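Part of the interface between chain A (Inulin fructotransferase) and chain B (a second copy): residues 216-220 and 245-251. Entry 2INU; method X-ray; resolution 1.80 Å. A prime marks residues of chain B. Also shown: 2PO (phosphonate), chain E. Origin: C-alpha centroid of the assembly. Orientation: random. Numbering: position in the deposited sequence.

Chain A (216-220) QATIV
Chain B 245-251: TGNNLFP

The two stretches meet over a small surface, 219 Å² summed over both sides, and the CA atoms nearest each other across the stretches are those of Ala217 and Asn248′, 6.4 Å apart. Chain A enters as an extended segment at Gln216 (phi/psi -145/145), kinks at Ala217, whose positive phi (25/63) is unusual for a residue with a side chain, and returns to extended geometry through Thr218 (-102/152), Ile219 (-129/127) and Val220 (-128/103), the last two in a strand that continues later in the chain. Chain B is extended at Thr245′ (-146/148), turns at Gly246′ (59/34), and is extended again from Asn247′ (-104/153) through Asn248′ (-119/95) and Leu249′ (-97/121), these two in a strand, to Phe250′ (-118/176) and Pro251′ (-31/131). Segments 217-220 and 247′-250′ run roughly antiparallel past each other.

The contact is mainly one of packing. Ala217 and Ile219 point their CA-to-CB bonds toward chain B, while that of Thr218 between them points away; on the other side Asn248′ and Phe250′ point toward chain A, with Asn247′ and Leu249′ directed away. Asn248′ contributes the largest covered area, 76 Å². Its side chain (chi1 -165°, t; chi2 -51°) lies against both Ala217 and Ile219: Ala217 CB is 3.3 Å from Asn248′ OD1, and Ile219 CD1 is 3.5 Å from Asn248′ CB. Ile219, with chi1 m (-57°) and chi2 t (176°), extends its CD1 methyl far enough to approach Gly246′ O as well, at 4.2 Å. The apolar contact between Ala217 CB and Phe250′ CD2, 4.1 Å, meets the ring obliquely; Phe250′ has chi1 p (42°) and chi2 77°. The short alanine side chain fits this close approach, and the longer isoleucine reaches across to the asparagine.

Among polar groups, Asn248′ ND2 lies 3.5 Å from Thr218 O. Both amide ends of Asn248′ are hydrogen-bonded elsewhere in the structure, so this buried side chain can present its aliphatic CB to Ile219 without leaving its polar atoms unsatisfied. Within chain A, Thr218 (chi1 m, -67°) donates from OG1 to Gln216 O at 3.2 Å, bridging the kink at Ala217.

At the start of the chain B stretch, Thr245′ (chi1 p, 61°) donates a hydrogen bond from OG1 to O1P of the phosphonate, 2.9 Å. Gly246′ N is 3.6 Å from the same O1P. Glycine suits this turn on two counts: its positive phi favours it, and a CB would come within 2.8 Å of O1P.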

# COMPACT_ATOMS: atom_id res chain seq x y z
N GLN A 216 -3.38 7.55 17.49
CA GLN A 216 -4.67 7.48 16.82
C GLN A 216 -4.53 7.37 15.30
O GLN A 216 -3.63 7.96 14.71
CB GLN A 216 -5.52 8.70 17.14
CG GLN A 216 -6.10 8.72 18.54
CD GLN A 216 -7.05 9.87 18.75
OE1 GLN A 216 -6.71 11.04 18.55
NE2 GLN A 216 -8.27 9.54 19.17
N ALA A 217 -5.45 6.62 14.70
CA ALA A 217 -5.52 6.38 13.26
C ALA A 217 -4.19 6.52 12.53
O ALA A 217 -4.03 7.36 11.65
CB ALA A 217 -6.54 7.31 12.64
N THR A 218 -3.26 5.65 12.89
CA THR A 218 -1.94 5.63 12.28
C THR A 218 -1.90 4.49 11.28
O THR A 218 -2.60 3.50 11.42
CB THR A 218 -0.87 5.43 13.37
OG1 THR A 218 -0.83 6.59 14.22
CG2 THR A 218 0.50 5.23 12.74
N ILE A 219 -1.07 4.65 10.25
CA ILE A 219 -0.92 3.62 9.22
C ILE A 219 0.54 3.30 9.01
O ILE A 219 1.35 4.19 8.76
CB ILE A 219 -1.51 4.07 7.86
CG1 ILE A 219 -2.98 4.45 8.00
CG2 ILE A 219 -1.34 2.95 6.85
CD1 ILE A 219 -3.59 4.98 6.72
N VAL A 220 0.86 2.02 9.10
CA VAL A 220 2.21 1.54 8.89
C VAL A 220 2.08 0.43 7.86
O VAL A 220 1.65 -0.67 8.18
CB VAL A 220 2.83 0.98 10.19
CG1 VAL A 220 4.24 0.46 9.92
CG2 VAL A 220 2.88 2.06 11.26
N THR B 245 -8.27 -0.94 -0.11
CA THR B 245 -7.44 -1.65 0.85
C THR B 245 -6.45 -0.76 1.61
O THR B 245 -5.95 0.22 1.07
CB THR B 245 -6.60 -2.74 0.18
OG1 THR B 245 -5.73 -2.14 -0.78
CG2 THR B 245 -7.50 -3.74 -0.53
N GLY B 246 -6.17 -1.13 2.86
CA GLY B 246 -5.22 -0.39 3.67
C GLY B 246 -5.52 1.07 3.92
O GLY B 246 -4.61 1.89 4.00
N ASN B 247 -6.80 1.42 4.03
CA ASN B 247 -7.18 2.80 4.28
C ASN B 247 -7.58 2.92 5.74
O ASN B 247 -8.01 1.94 6.36
CB ASN B 247 -8.36 3.21 3.40
CG ASN B 247 -8.02 3.19 1.93
OD1 ASN B 247 -7.27 4.04 1.44
ND2 ASN B 247 -8.55 2.19 1.22
N ASN B 248 -7.42 4.12 6.30
CA ASN B 248 -7.80 4.35 7.68
C ASN B 248 -8.87 5.43 7.61
O ASN B 248 -8.57 6.62 7.53
CB ASN B 248 -6.60 4.83 8.49
CG ASN B 248 -6.85 4.75 9.99
OD1 ASN B 248 -7.86 5.24 10.48
ND2 ASN B 248 -5.93 4.11 10.72
N LEU B 249 -10.12 4.98 7.60
CA LEU B 249 -11.26 5.88 7.52
C LEU B 249 -11.81 6.15 8.90
O LEU B 249 -12.24 5.24 9.61
CB LEU B 249 -12.33 5.28 6.62
CG LEU B 249 -11.75 4.74 5.31
CD1 LEU B 249 -12.87 4.14 4.48
CD2 LEU B 249 -11.06 5.86 4.55
N PHE B 250 -11.82 7.42 9.27
CA PHE B 250 -12.29 7.82 10.58
C PHE B 250 -13.50 8.74 10.52
O PHE B 250 -13.96 9.12 9.44
CB PHE B 250 -11.14 8.47 11.34
CG PHE B 250 -10.32 9.40 10.49
CD1 PHE B 250 -10.79 10.68 10.19
CD2 PHE B 250 -9.09 9.00 9.98
CE1 PHE B 250 -10.05 11.54 9.40
CE2 PHE B 250 -8.34 9.86 9.18
CZ PHE B 250 -8.81 11.13 8.89
N PRO B 251 -14.04 9.09 11.68
CA PRO B 251 -15.20 9.95 11.80
C PRO B 251 -15.67 11.08 10.91
O PRO B 251 -14.91 11.80 10.24
CB PRO B 251 -15.12 10.39 13.25
CG PRO B 251 -14.86 9.10 13.89
CD PRO B 251 -13.77 8.47 12.99
P 2PO E . -2.29 -3.28 1.39
O1P 2PO E . -3.39 -2.28 0.86
O2P 2PO E . -1.52 -2.55 2.57
O3P 2PO E . -1.42 -3.93 0.36